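Local coordinates for molybdenum cofactor biosynthesis protein C 2 (Mycobacterium tuberculosis, PDB 4FDF), which probably catalyses formation of cyclic pyranopterin monophosphate from the cyclised GTP intermediate, releasing diphosphate, in molybdenum cofactor biosynthesis, at the interface of chains A and B and the interface of chains A and C. Residues are numbered along the deposited sequence; one frame, centred on the assembly and turned at random. Chains: chain A/B/C, Molybdenum cofactor biosynthesis protein C 2.

Contact 1: the interface of chains A and B. Residues chain A 26, 85-86; chain B 71, 74, 78, 95.
A:Met26 and B:Ile74 bury the most surface in this patch and pass alongside one another in opposite directions, an example of how a loop side chain can be laid across a helix and a strand of the neighbouring subunit. The methionine is poorly ordered, so its details deserve caution. As modelled, its CG lies between the backbone N and the carbonyl carbon (chi1 57°), and the chain then runs out and bends at its last torsion. That path brings CG to 3.4 Å from the backbone N of B:Val95, at the start of strand 94-101, and turns the terminal methyl back to the helix. There CE rests 3.8 Å from CG2 of B:Ile74 and also meets CE of B:Lys78, the two long chains approaching tip to tip.

B:Ile74 serves two separate chain A segments, the N-terminal one with A:Met26 and the one after helix 80-83, by dividing its branches. CG2 points to A:Met26 and also packs 3.4 Å from the carbonyl O of A:Pro85. The longer branch ends in CD1, which lies 3.7 Å from CD2 of A:Leu86, the two side chains meeting at a slant. One turn earlier on helix 65-78, CG1 of B:Val71 reaches CB of A:Pro85 at 3.7 Å, the two side chains crossing obliquely.

The polar tie comes from the far end of the same helix. B:Lys78, bent at chi3, donates from its ammonium NZ to A:Pro85 O over 2.7 Å. The approach is well off the carbonyl axis (118° at O), and the donor stands above the carbonyl plane, 58° out of it, rather than on a lone pair. Polar bond and methyl packing thus fall on one carbonyl oxygen.

Together the contacts fasten both chain A segments to the neighbouring subunit within the hexamer. Because A:Leu86 belongs to the predicted substrate-binding segment, they may also steady that segment.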
# COMPACT_ATOMS: atom_id res chain seq x y z
N MET A 26 12.10 16.07 7.57
CA MET A 26 10.79 16.72 7.68
C MET A 26 10.73 17.71 8.85
O MET A 26 11.62 17.72 9.70
CB MET A 26 9.64 15.69 7.72
CG MET A 26 9.68 14.64 8.82
SD MET A 26 8.12 13.70 8.91
CE MET A 26 8.12 12.81 7.35
N PRO A 85 7.50 11.83 0.22
CA PRO A 85 8.39 11.31 1.27
C PRO A 85 8.39 12.12 2.57
O PRO A 85 8.33 11.53 3.64
CB PRO A 85 9.77 11.35 0.61
CG PRO A 85 9.47 11.18 -0.84
CD PRO A 85 8.20 11.93 -1.07
N LEU A 86 8.42 13.45 2.46
CA LEU A 86 8.55 14.31 3.63
C LEU A 86 7.24 14.86 4.20
O LEU A 86 7.26 15.69 5.11
CB LEU A 86 9.58 15.43 3.39
CG LEU A 86 11.04 14.99 3.19
CD1 LEU A 86 11.99 16.18 3.38
CD2 LEU A 86 11.44 13.87 4.15
N VAL B 71 15.47 8.46 2.33
CA VAL B 71 14.09 8.62 1.91
C VAL B 71 13.30 7.34 2.19
O VAL B 71 12.18 7.42 2.74
CB VAL B 71 14.04 9.07 0.43
CG1 VAL B 71 12.64 9.05 -0.10
CG2 VAL B 71 14.61 10.48 0.31
N ILE B 74 12.69 7.08 5.98
CA ILE B 74 11.68 8.07 6.41
C ILE B 74 10.26 7.59 6.07
O ILE B 74 9.36 7.66 6.92
CB ILE B 74 11.94 9.47 5.81
CG1 ILE B 74 13.09 10.16 6.55
CG2 ILE B 74 10.66 10.34 5.89
CD1 ILE B 74 13.69 11.37 5.79
N LYS B 78 6.70 5.84 8.55
CA LYS B 78 5.26 6.13 8.42
C LYS B 78 4.42 4.88 8.15
O LYS B 78 3.22 4.85 8.44
CB LYS B 78 5.01 7.19 7.33
CG LYS B 78 5.53 8.59 7.70
CD LYS B 78 5.25 9.61 6.62
CE LYS B 78 6.37 9.65 5.57
NZ LYS B 78 5.98 10.46 4.38
N VAL B 95 10.68 12.92 11.60
CA VAL B 95 11.50 11.72 11.40
C VAL B 95 12.82 12.11 10.77
O VAL B 95 12.86 12.70 9.68
CB VAL B 95 10.81 10.64 10.50
CG1 VAL B 95 11.68 9.39 10.38
CG2 VAL B 95 9.44 10.26 11.02

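Contact 2: the interface of chains A and C. Residues chain A 136-137, 140, 144; chain C 121-122, 125, 153, 156.
The ring of A:Tyr136 projects from helix 121-139 into a groove formed by C:Met122, C:Leu125 and C:Val153, and it hides more surface than any other residue of the patch. The sulfur of C:Met122 lies at the ring's edge, in plane with it, SD being 3.5 Å from CD2. CD1 of C:Leu125 instead stands over one face, 3.4 Å from CE2, its side chain roughly perpendicular to the tyrosine. On that same face, beyond the ring, C:Val153 also crosses at about a right angle, touching the phenol OH with CG2 at 3.3 Å.

C:Met122 faces two ways. Bends at chi2 and chi3 (chi3 -50°) fold it so that its sulfur meets the ring while CG packs 3.5 Å from the carboxylate OD2 of A:Asp137. A predicted substrate-binding residue of one subunit thus meets the predicted catalytic residue of the other, which suggests a site shared between subunits. Beside it the aliphatic stretch of A:Lys140 crosses C:Glu121 at a slant, CD lying 3.4 Å from the carboxylate OE1.

A second shell fixes these groups. The tyrosine hydroxyl donates to the backbone O of A:Pro144 at 2.8 Å, in the carbonyl plane and on a lone pair (123° at O), which restrains the far end of the ring. The same hydroxyl meets a water that is also 3.0 Å from OE1 of C:Glu121 and is held as well by NZ of C:Lys156; one water therefore joins both subunits. A:Lys140, turned at its last torsion, sends NZ back to A:Asp137, a salt bridge of 2.6 Å to OD2. The ammonium approaches from above the carboxylate plane, 40° out of it. The salt bridge would help hold the aspartate beside C:Met122.

In the ferredoxin-like fold, chain A contributes the C-terminal part of helix 121-139 and the loop after it. Chain C answers with the start of the same helix and strand 147-156, in a two-fold symmetric interface where each contact has its twin with the chains exchanged.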
# COMPACT_ATOMS: atom_id res chain seq x y z
N TYR A 136 -7.15 11.07 -17.56
CA TYR A 136 -6.28 10.79 -18.70
C TYR A 136 -6.26 9.30 -19.03
O TYR A 136 -6.28 8.91 -20.19
CB TYR A 136 -4.84 11.30 -18.48
CG TYR A 136 -3.95 10.94 -19.66
CD1 TYR A 136 -3.79 11.82 -20.73
CD2 TYR A 136 -3.32 9.71 -19.73
CE1 TYR A 136 -3.01 11.48 -21.84
CE2 TYR A 136 -2.56 9.36 -20.82
CZ TYR A 136 -2.40 10.25 -21.87
OH TYR A 136 -1.62 9.88 -22.95
N ASP A 137 -6.21 8.47 -17.99
CA ASP A 137 -6.24 7.04 -18.20
C ASP A 137 -7.52 6.61 -18.94
O ASP A 137 -7.49 5.73 -19.82
CB ASP A 137 -6.14 6.31 -16.87
CG ASP A 137 -6.16 4.81 -17.04
OD1 ASP A 137 -7.07 4.16 -16.48
OD2 ASP A 137 -5.29 4.29 -17.76
N LYS A 140 -7.11 8.15 -22.76
CA LYS A 140 -5.84 8.08 -23.51
C LYS A 140 -5.93 7.36 -24.88
O LYS A 140 -5.16 7.68 -25.79
CB LYS A 140 -4.72 7.48 -22.65
CG LYS A 140 -4.90 6.00 -22.30
CD LYS A 140 -3.72 5.48 -21.51
CE LYS A 140 -3.84 3.98 -21.31
NZ LYS A 140 -4.86 3.65 -20.29
N PRO A 144 -4.51 10.68 -26.94
CA PRO A 144 -3.24 10.42 -26.25
C PRO A 144 -2.41 11.69 -25.99
O PRO A 144 -1.60 11.72 -25.07
CB PRO A 144 -2.52 9.45 -27.19
CG PRO A 144 -3.12 9.71 -28.52
CD PRO A 144 -4.55 10.05 -28.27
N GLU C 121 2.73 4.29 -20.51
CA GLU C 121 2.65 5.74 -20.43
C GLU C 121 2.03 6.24 -19.12
O GLU C 121 2.36 7.34 -18.67
CB GLU C 121 1.96 6.35 -21.66
CG GLU C 121 0.47 6.03 -21.83
CD GLU C 121 0.19 4.76 -22.64
OE1 GLU C 121 -0.88 4.71 -23.27
OE2 GLU C 121 1.01 3.82 -22.62
N MET C 122 1.17 5.45 -18.49
CA MET C 122 0.57 5.85 -17.22
C MET C 122 1.58 5.95 -16.09
O MET C 122 1.55 6.91 -15.30
CB MET C 122 -0.60 4.93 -16.83
CG MET C 122 -1.88 5.11 -17.67
SD MET C 122 -2.37 6.84 -17.99
CE MET C 122 -2.34 7.56 -16.34
N LEU C 125 3.76 9.01 -16.64
CA LEU C 125 3.02 10.21 -16.21
C LEU C 125 2.89 10.32 -14.68
O LEU C 125 2.99 11.42 -14.12
CB LEU C 125 1.62 10.22 -16.84
CG LEU C 125 1.54 10.47 -18.34
CD1 LEU C 125 0.18 10.01 -18.86
CD2 LEU C 125 1.81 11.92 -18.71
N VAL C 153 2.56 13.07 -22.34
CA VAL C 153 3.32 11.98 -22.95
C VAL C 153 4.17 12.52 -24.10
O VAL C 153 3.69 13.24 -24.97
CB VAL C 153 2.40 10.85 -23.46
CG1 VAL C 153 3.21 9.79 -24.23
CG2 VAL C 153 1.63 10.23 -22.28
N LYS C 156 6.10 6.99 -27.03
CA LYS C 156 5.75 5.60 -26.73
C LYS C 156 6.29 4.70 -27.83
O LYS C 156 6.12 4.99 -29.02
CB LYS C 156 4.24 5.39 -26.64
CG LYS C 156 3.50 6.22 -25.60
CD LYS C 156 1.99 5.98 -25.70
CE LYS C 156 1.39 6.70 -26.90
NZ LYS C 156 -0.05 6.35 -27.13
O HOH W 1 -1.34 7.33 -24.59

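Contact 1 and contact 2 lie about 29 Å apart, measured between the centres of their C-alpha atoms, and use different parts of chain A. Contact 1 engages its N-terminal loop and residues following helix 80-83, whereas contact 2 engages helix 121-139 and the turn after it. Of the two, the interface of contact 2 is two-fold symmetric, so it plausibly represents the dimer, with contact 1 connecting dimers in the hexameric trimer of dimers. Each includes a predicted substrate-binding residue, A:Leu86 or C:Met122, and contact 2 adds A:Asp137. Assembly and the catalytic apparatus therefore appear to be coupled.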